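Local coordinates for type III effector HopU1 (Pseudomonas syringae pv. tomato, PDB 3U0J), which probably transfers ADP-ribose from NAD+ to arginine residues of target proteins, acting as a type III effector delivered into plant cells, at residues H37-Q42 / L155-D160; N122-Q127 / P195-T200; I222-G227 / E240-P245. All coordinates share one frame; numbering follows the deposited sequence.

Contact 1: residues H37-Q42 / L155-D160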
# COMPACT_ATOMS: atom_id res chain seq x y z
N HIS A 37 -15.12 -4.27 -2.88
CA HIS A 37 -15.51 -2.96 -3.36
C HIS A 37 -14.98 -2.67 -4.76
O HIS A 37 -13.79 -2.85 -5.02
CB HIS A 37 -15.05 -1.88 -2.38
CG HIS A 37 -15.18 -0.49 -2.94
ND1 HIS A 37 -16.39 0.16 -3.03
CD2 HIS A 37 -14.26 0.35 -3.47
CE1 HIS A 37 -16.21 1.35 -3.57
NE2 HIS A 37 -14.93 1.49 -3.85
N TYR A 38 -15.87 -2.25 -5.65
CA TYR A 38 -15.51 -1.69 -6.96
C TYR A 38 -16.09 -0.29 -7.13
O TYR A 38 -17.24 -0.03 -6.80
CB TYR A 38 -15.99 -2.57 -8.11
CG TYR A 38 -15.37 -3.93 -8.09
CD1 TYR A 38 -14.23 -4.21 -8.83
CD2 TYR A 38 -15.90 -4.94 -7.29
CE1 TYR A 38 -13.65 -5.47 -8.79
CE2 TYR A 38 -15.33 -6.19 -7.25
CZ TYR A 38 -14.21 -6.45 -8.00
OH TYR A 38 -13.63 -7.71 -7.96
N SER A 39 -15.28 0.61 -7.68
CA SER A 39 -15.67 2.00 -7.82
C SER A 39 -16.86 2.17 -8.75
O SER A 39 -17.07 1.38 -9.67
CB SER A 39 -14.50 2.81 -8.35
OG SER A 39 -14.02 2.24 -9.54
N THR A 40 -17.62 3.22 -8.48
CA THR A 40 -18.72 3.65 -9.34
C THR A 40 -18.33 4.96 -9.98
O THR A 40 -17.29 5.55 -9.64
CB THR A 40 -19.97 3.92 -8.51
OG1 THR A 40 -19.74 5.07 -7.67
CG2 THR A 40 -20.28 2.72 -7.64
N GLY A 41 -19.17 5.44 -10.88
CA GLY A 41 -18.94 6.72 -11.51
C GLY A 41 -18.88 7.87 -10.50
O GLY A 41 -18.04 8.76 -10.62
N GLN A 42 -19.76 7.84 -9.51
CA GLN A 42 -19.78 8.89 -8.51
C GLN A 42 -18.48 8.86 -7.70
O GLN A 42 -17.88 9.91 -7.43
CB GLN A 42 -21.01 8.78 -7.61
CG GLN A 42 -21.12 9.84 -6.51
CD GLN A 42 -21.27 11.24 -7.06
OE1 GLN A 42 -20.46 12.14 -6.76
NE2 GLN A 42 -22.31 11.44 -7.88
N LEU A 155 -6.97 -2.11 -6.47
CA LEU A 155 -6.37 -3.40 -6.18
C LEU A 155 -7.33 -4.52 -6.56
O LEU A 155 -6.91 -5.56 -7.03
CB LEU A 155 -5.98 -3.50 -4.71
CG LEU A 155 -5.19 -2.34 -4.11
CD1 LEU A 155 -4.78 -2.66 -2.68
CD2 LEU A 155 -3.96 -1.95 -4.93
N ASN A 156 -8.63 -4.31 -6.39
CA ASN A 156 -9.59 -5.34 -6.74
C ASN A 156 -9.61 -5.61 -8.25
O ASN A 156 -9.50 -6.77 -8.67
CB ASN A 156 -11.00 -5.05 -6.18
CG ASN A 156 -11.16 -5.47 -4.71
OD1 ASN A 156 -10.48 -6.36 -4.23
ND2 ASN A 156 -12.09 -4.83 -4.00
N ARG A 157 -9.75 -4.55 -9.06
CA ARG A 157 -9.67 -4.62 -10.52
C ARG A 157 -8.42 -5.39 -10.94
O ARG A 157 -8.48 -6.25 -11.81
CB ARG A 157 -9.56 -3.22 -11.11
CG ARG A 157 -10.78 -2.62 -11.81
CD ARG A 157 -11.84 -2.40 -10.83
NE ARG A 157 -12.67 -1.20 -10.98
CZ ARG A 157 -13.90 -1.20 -11.49
NH1 ARG A 157 -14.41 -2.30 -12.01
NH2 ARG A 157 -14.62 -0.09 -11.48
N LEU A 158 -7.28 -5.07 -10.35
CA LEU A 158 -6.02 -5.71 -10.74
C LEU A 158 -5.90 -7.15 -10.28
O LEU A 158 -5.45 -8.02 -11.03
CB LEU A 158 -4.80 -4.93 -10.23
CG LEU A 158 -4.40 -3.60 -10.87
CD1 LEU A 158 -3.44 -2.83 -9.96
CD2 LEU A 158 -3.82 -3.78 -12.27
N MET A 159 -6.24 -7.43 -9.02
CA MET A 159 -6.22 -8.81 -8.57
C MET A 159 -7.19 -9.64 -9.43
O MET A 159 -6.97 -10.81 -9.66
CB MET A 159 -6.49 -8.91 -7.06
CG MET A 159 -5.28 -8.57 -6.18
SD MET A 159 -5.54 -8.80 -4.41
CE MET A 159 -6.92 -7.70 -4.24
N ASP A 160 -8.25 -9.03 -9.94
CA ASP A 160 -9.22 -9.79 -10.74
C ASP A 160 -8.61 -10.35 -12.00
O ASP A 160 -8.98 -11.44 -12.44
CB ASP A 160 -10.44 -8.97 -11.10
CG ASP A 160 -11.43 -8.88 -9.96
OD1 ASP A 160 -11.25 -9.65 -8.99
OD2 ASP A 160 -12.36 -8.04 -10.05

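Contact 2: residues N122-Q127 / P195-T200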
# COMPACT_ATOMS: atom_id res chain seq x y z
N ASN A 122 -2.09 5.42 8.66
CA ASN A 122 -2.26 5.69 10.08
C ASN A 122 -3.72 5.78 10.49
O ASN A 122 -4.13 5.21 11.51
CB ASN A 122 -1.48 6.94 10.49
CG ASN A 122 -0.05 6.61 10.87
OD1 ASN A 122 0.42 5.51 10.62
ND2 ASN A 122 0.65 7.56 11.48
N TYR A 123 -4.51 6.49 9.68
CA TYR A 123 -5.96 6.57 9.89
C TYR A 123 -6.59 5.18 9.95
O TYR A 123 -7.28 4.85 10.90
CB TYR A 123 -6.63 7.40 8.79
CG TYR A 123 -8.12 7.19 8.77
CD1 TYR A 123 -8.70 6.23 7.95
CD2 TYR A 123 -8.96 7.93 9.60
CE1 TYR A 123 -10.07 6.02 7.93
CE2 TYR A 123 -10.32 7.72 9.60
CZ TYR A 123 -10.88 6.77 8.77
OH TYR A 123 -12.24 6.56 8.78
N LEU A 124 -6.35 4.35 8.95
CA LEU A 124 -6.89 3.00 8.96
C LEU A 124 -6.47 2.19 10.18
O LEU A 124 -7.28 1.42 10.70
CB LEU A 124 -6.53 2.24 7.69
CG LEU A 124 -7.22 2.73 6.43
CD1 LEU A 124 -6.57 2.11 5.19
CD2 LEU A 124 -8.69 2.41 6.49
N ARG A 125 -5.22 2.32 10.63
CA ARG A 125 -4.75 1.54 11.79
C ARG A 125 -5.37 2.04 13.10
O ARG A 125 -5.56 1.26 14.01
CB ARG A 125 -3.22 1.49 11.93
CG ARG A 125 -2.41 1.56 10.67
CD ARG A 125 -1.28 0.52 10.59
NE ARG A 125 -0.05 0.95 11.24
CZ ARG A 125 1.14 0.36 11.05
NH1 ARG A 125 1.27 -0.67 10.22
NH2 ARG A 125 2.22 0.82 11.70
N LEU A 126 -5.68 3.33 13.19
CA LEU A 126 -6.24 3.89 14.43
C LEU A 126 -7.75 3.82 14.49
O LEU A 126 -8.34 3.79 15.57
CB LEU A 126 -5.82 5.35 14.59
CG LEU A 126 -4.31 5.59 14.67
CD1 LEU A 126 -4.04 7.09 14.86
CD2 LEU A 126 -3.65 4.76 15.78
N GLN A 127 -8.38 3.82 13.33
CA GLN A 127 -9.82 3.91 13.24
C GLN A 127 -10.53 2.87 14.11
O GLN A 127 -10.24 1.66 14.01
CB GLN A 127 -10.20 3.76 11.77
CG GLN A 127 -11.66 3.63 11.52
CD GLN A 127 -12.11 2.20 11.59
OE1 GLN A 127 -13.28 1.93 11.77
NE2 GLN A 127 -11.17 1.27 11.43
N PRO A 195 -4.16 -3.48 9.35
CA PRO A 195 -5.40 -2.79 8.95
C PRO A 195 -5.20 -1.90 7.74
O PRO A 195 -6.16 -1.65 7.00
CB PRO A 195 -5.74 -1.93 10.17
CG PRO A 195 -5.05 -2.65 11.34
CD PRO A 195 -3.80 -3.24 10.75
N ALA A 196 -3.98 -1.43 7.51
CA ALA A 196 -3.74 -0.55 6.37
C ALA A 196 -3.38 -1.36 5.13
O ALA A 196 -3.45 -2.58 5.14
CB ALA A 196 -2.68 0.47 6.71
N PHE A 197 -2.99 -0.67 4.06
CA PHE A 197 -2.59 -1.31 2.81
C PHE A 197 -1.15 -1.76 2.91
O PHE A 197 -0.26 -0.93 2.83
CB PHE A 197 -2.68 -0.29 1.67
CG PHE A 197 -4.07 0.19 1.39
CD1 PHE A 197 -4.91 -0.54 0.57
CD2 PHE A 197 -4.54 1.34 1.96
CE1 PHE A 197 -6.20 -0.12 0.33
CE2 PHE A 197 -5.83 1.76 1.73
CZ PHE A 197 -6.66 1.03 0.91
N MET A 198 -0.89 -3.06 3.07
CA MET A 198 0.49 -3.52 3.17
C MET A 198 1.25 -3.42 1.85
O MET A 198 0.73 -3.74 0.77
CB MET A 198 0.62 -4.94 3.70
CG MET A 198 2.00 -5.17 4.32
SD MET A 198 2.34 -6.87 4.77
CE MET A 198 1.33 -7.05 6.22
N SER A 199 2.48 -2.95 1.95
CA SER A 199 3.30 -2.74 0.78
C SER A 199 4.49 -3.66 0.90
O SER A 199 5.13 -3.74 1.94
CB SER A 199 3.77 -1.30 0.72
OG SER A 199 4.71 -1.12 -0.32
N THR A 200 4.78 -4.38 -0.17
CA THR A 200 5.81 -5.40 -0.12
C THR A 200 6.61 -5.38 -1.41
O THR A 200 6.19 -4.76 -2.39
CB THR A 200 5.19 -6.81 0.08
OG1 THR A 200 4.54 -7.23 -1.13
CG2 THR A 200 4.17 -6.80 1.24

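Contact 3: residues I222-G227 / E240-P245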
# COMPACT_ATOMS: atom_id res chain seq x y z
N ILE A 222 7.13 -13.09 3.25
CA ILE A 222 5.71 -13.33 3.15
C ILE A 222 5.40 -14.12 1.90
O ILE A 222 5.87 -13.80 0.81
CB ILE A 222 4.98 -12.00 3.07
CG1 ILE A 222 5.52 -11.05 4.13
CG2 ILE A 222 3.49 -12.19 3.17
CD1 ILE A 222 4.90 -9.68 4.09
N SER A 223 4.62 -15.19 2.05
CA SER A 223 4.12 -15.88 0.88
C SER A 223 2.63 -15.58 0.76
O SER A 223 1.86 -15.76 1.71
CB SER A 223 4.40 -17.37 0.95
OG SER A 223 3.60 -17.99 1.93
N LEU A 224 2.24 -15.09 -0.41
CA LEU A 224 0.91 -14.58 -0.62
C LEU A 224 0.13 -15.55 -1.47
O LEU A 224 0.64 -16.11 -2.45
CB LEU A 224 0.99 -13.24 -1.36
CG LEU A 224 1.76 -12.14 -0.64
CD1 LEU A 224 2.14 -11.04 -1.61
CD2 LEU A 224 0.93 -11.58 0.52
N LYS A 225 -1.13 -15.74 -1.10
CA LYS A 225 -2.04 -16.44 -1.97
C LYS A 225 -2.60 -15.44 -2.99
O LYS A 225 -2.86 -15.79 -4.14
CB LYS A 225 -3.17 -17.07 -1.17
CG LYS A 225 -2.69 -18.05 -0.11
CD LYS A 225 -3.86 -18.70 0.62
CE LYS A 225 -3.38 -19.74 1.60
NZ LYS A 225 -4.52 -20.48 2.21
N ARG A 226 -2.77 -14.19 -2.56
CA ARG A 226 -3.41 -13.20 -3.42
C ARG A 226 -3.00 -11.75 -3.09
O ARG A 226 -3.18 -11.27 -1.97
CB ARG A 226 -4.92 -13.38 -3.35
CG ARG A 226 -5.69 -12.67 -4.45
CD ARG A 226 -7.13 -13.25 -4.58
NE ARG A 226 -8.07 -12.23 -5.06
CZ ARG A 226 -8.59 -12.21 -6.28
NH1 ARG A 226 -8.28 -13.14 -7.17
NH2 ARG A 226 -9.43 -11.23 -6.61
N GLY A 227 -2.46 -11.06 -4.08
CA GLY A 227 -2.04 -9.68 -3.91
C GLY A 227 -1.99 -8.89 -5.21
O GLY A 227 -2.15 -9.44 -6.30
N GLU A 240 9.25 -2.76 -7.78
CA GLU A 240 8.58 -4.05 -8.03
C GLU A 240 7.62 -4.48 -6.92
O GLU A 240 7.64 -5.64 -6.50
CB GLU A 240 9.60 -5.17 -8.26
CG GLU A 240 10.30 -5.14 -9.60
CD GLU A 240 10.96 -6.49 -9.97
OE1 GLU A 240 10.60 -7.53 -9.35
OE2 GLU A 240 11.82 -6.50 -10.88
N GLU A 241 6.77 -3.56 -6.48
CA GLU A 241 5.91 -3.82 -5.34
C GLU A 241 4.58 -4.56 -5.58
O GLU A 241 3.95 -4.45 -6.63
CB GLU A 241 5.68 -2.55 -4.53
CG GLU A 241 5.37 -1.36 -5.35
CD GLU A 241 5.55 -0.07 -4.57
OE1 GLU A 241 6.18 0.86 -5.17
OE2 GLU A 241 5.08 0.02 -3.39
N ILE A 242 4.20 -5.34 -4.58
CA ILE A 242 2.91 -5.99 -4.50
C ILE A 242 2.21 -5.36 -3.29
O ILE A 242 2.84 -5.23 -2.23
CB ILE A 242 3.12 -7.47 -4.23
CG1 ILE A 242 3.99 -8.10 -5.32
CG2 ILE A 242 1.80 -8.17 -4.12
CD1 ILE A 242 3.44 -7.90 -6.70
N MET A 243 0.95 -4.95 -3.45
CA MET A 243 0.20 -4.26 -2.38
C MET A 243 -0.98 -5.14 -1.96
O MET A 243 -1.57 -5.82 -2.80
CB MET A 243 -0.27 -2.87 -2.86
CG MET A 243 -0.99 -1.98 -1.82
SD MET A 243 -1.39 -0.27 -2.35
CE MET A 243 0.21 0.50 -2.29
N LEU A 244 -1.30 -5.16 -0.66
CA LEU A 244 -2.43 -5.97 -0.18
C LEU A 244 -3.62 -5.09 0.16
O LEU A 244 -3.44 -3.96 0.56
CB LEU A 244 -2.06 -6.76 1.06
CG LEU A 244 -1.14 -7.97 0.92
CD1 LEU A 244 -1.33 -8.59 -0.43
CD2 LEU A 244 0.29 -7.54 1.05
N PRO A 245 -4.84 -5.63 0.04
CA PRO A 245 -6.05 -4.90 0.46
C PRO A 245 -6.06 -4.66 1.97
O PRO A 245 -5.40 -5.42 2.68
CB PRO A 245 -7.18 -5.87 0.11
CG PRO A 245 -6.59 -6.85 -0.86
CD PRO A 245 -5.16 -6.97 -0.49

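Contact 1: residues H37-Q42 / L155-D160
Tyr-38 reaches across to the helical segment 155-160 and meets Asp-160 tip to tip. Its CG stands anti to the carbonyl carbon (chi1 -62°), which swings the ring toward the helix. Tyr-38 OH donates to Asp-160 OD2 at 2.5 Å, on the syn lone pair of that oxygen. Asp-160 OD1 forms a salt bridge with Arg-36. The chain of Arg-157 is bent at chi2 and chi3 and runs obliquely to Tyr-38. Arg-157 CD lies in plane at the ring edge, 3.6 Å from Tyr-38 CD1. Tyr-38 CB sits over the centre of one guanidinium face. The contact docks the N-terminal loop that leads into helix 41-52 onto helix 145-162. Thr-40 is the N-cap of helix 41-52. Beside the ring, Asn-156 turns its amide to the backbone. Asn-156 ND2 gives a nearly straight bond (172°) to His-37 O at 2.8 Å, and also bonds Glu-134. Arg-157 NH2 donates to Ser-39 OG at 3.1 Å, close to the guanidinium plane. Glu-91 ties both residues together: its OE2 pairs with Arg-157 NE and is hydrogen-bonded to Ser-39 OG.

Contact 2: residues N122-Q127 / P195-T200
The end of helix 116-126 packs on the loop 195-198, which joins the two beta-sheets of the ADP-ribosyltransferase fold. The loop leaves strand 192-194 of the five-stranded sheet and enters strand 199-201 of the three-stranded one. Leu-124 carries most of the contact from the helix side, and its CB is directed at the loop. Leu-124 CB lies 4.0 Å from Pro-195 O. The methyl of Ala-196 is a little further off. The CG is anti to the carbonyl carbon (chi1 -69°), beside the backbone N. From there CD1 continues the chain outward, anti to CA (chi2 168°). This extended branch passes Ala-196 CA and ends against the Phe-197 ring. Leu-124 CD1 touches Phe-197 CE2 at 3.6 Å, with CD2 of the same ring a little further off. The two side chains cross obliquely. Ile-148 of helix 145-162 also touches Leu-124, and His-98 packs edge-to-face with Phe-197, so this end of the contact is buried. Nearer the surface the next helix residue, Arg-125, lays its aliphatic part along the loop. Arg-125 CG and CD are both 4.1 Å from the methyl carbon Ala-196 CB. Bends at chi2 and chi3 set the course of the chain, and NH1 forms a salt bridge with Glu-194. Pro-195 fits against the helix backbone itself: Pro-195 CB lies 3.7 Å from Leu-124 O and 4.0 Å from Arg-125 CA.

Contact 3: residues I222-G227 / E240-P245
Leu-224 and Leu-244 point at one another and touch at their ends. The methyl carbons Leu-224 CD2 and Leu-244 CD1 are 3.9 Å apart. Ile-242 meets Leu-224 differently: the two lie alongside, running in opposite senses. Here Leu-224 CD1 touches Ile-242 CG2 at 3.8 Å. Both leucines carry CG anti to the carbonyl carbon, at chi1 -60° for Leu-224 and -73° for Leu-244. In Ile-242 it is CG1 that takes this place, so CG2 lies anti to the backbone N and is the branch that faces Leu-224. The other partner of Leu-244 CD1 is backbone: Leu-244 CD1 lies 3.6 Å from Arg-226 O and 3.7 Å from Gly-227 CA. The meeting side chains are all apolar and buried, beside backbone oxygens. The chain turns a corner at Lys-225 and Arg-226, passing from one sheet of the ADP-ribosyltransferase fold to the other. The Glu-239 to Glu-241 sequence beside Ile-242 is consistent with the Glu-X-Glu motif of arginine-specific family members. Strand 218-224 lies between strands 167-172 and 263-269 of the five-stranded sheet, whereas strand 241-243 is the middle of the three-stranded sheet, with Met-243 turned to Leu-151 and Leu-155 of helix 145-162.

In the fold
Contact 1 lies toward the surface, its centre about 15 Å from the centre of the chain, and is held by hydrogen bonds and charged side chains. Contacts 2 and 3 are more buried, and both rest on apolar contacts. Charges stay at their margins: Arg-125 pairs with Glu-194 beside contact 2, and Arg-226 of contact 3 makes a long, weak ion pair with Asp-160 of contact 1. Helix 145-162 is common ground. Leu-155 packs on Phe-197 of contact 2, while Met-159 touches Gly-227 and Pro-245 of contact 3. Contacts 2 and 3 share the three-stranded sheet, where Met-198 O and Leu-244 N are probably hydrogen-bonded.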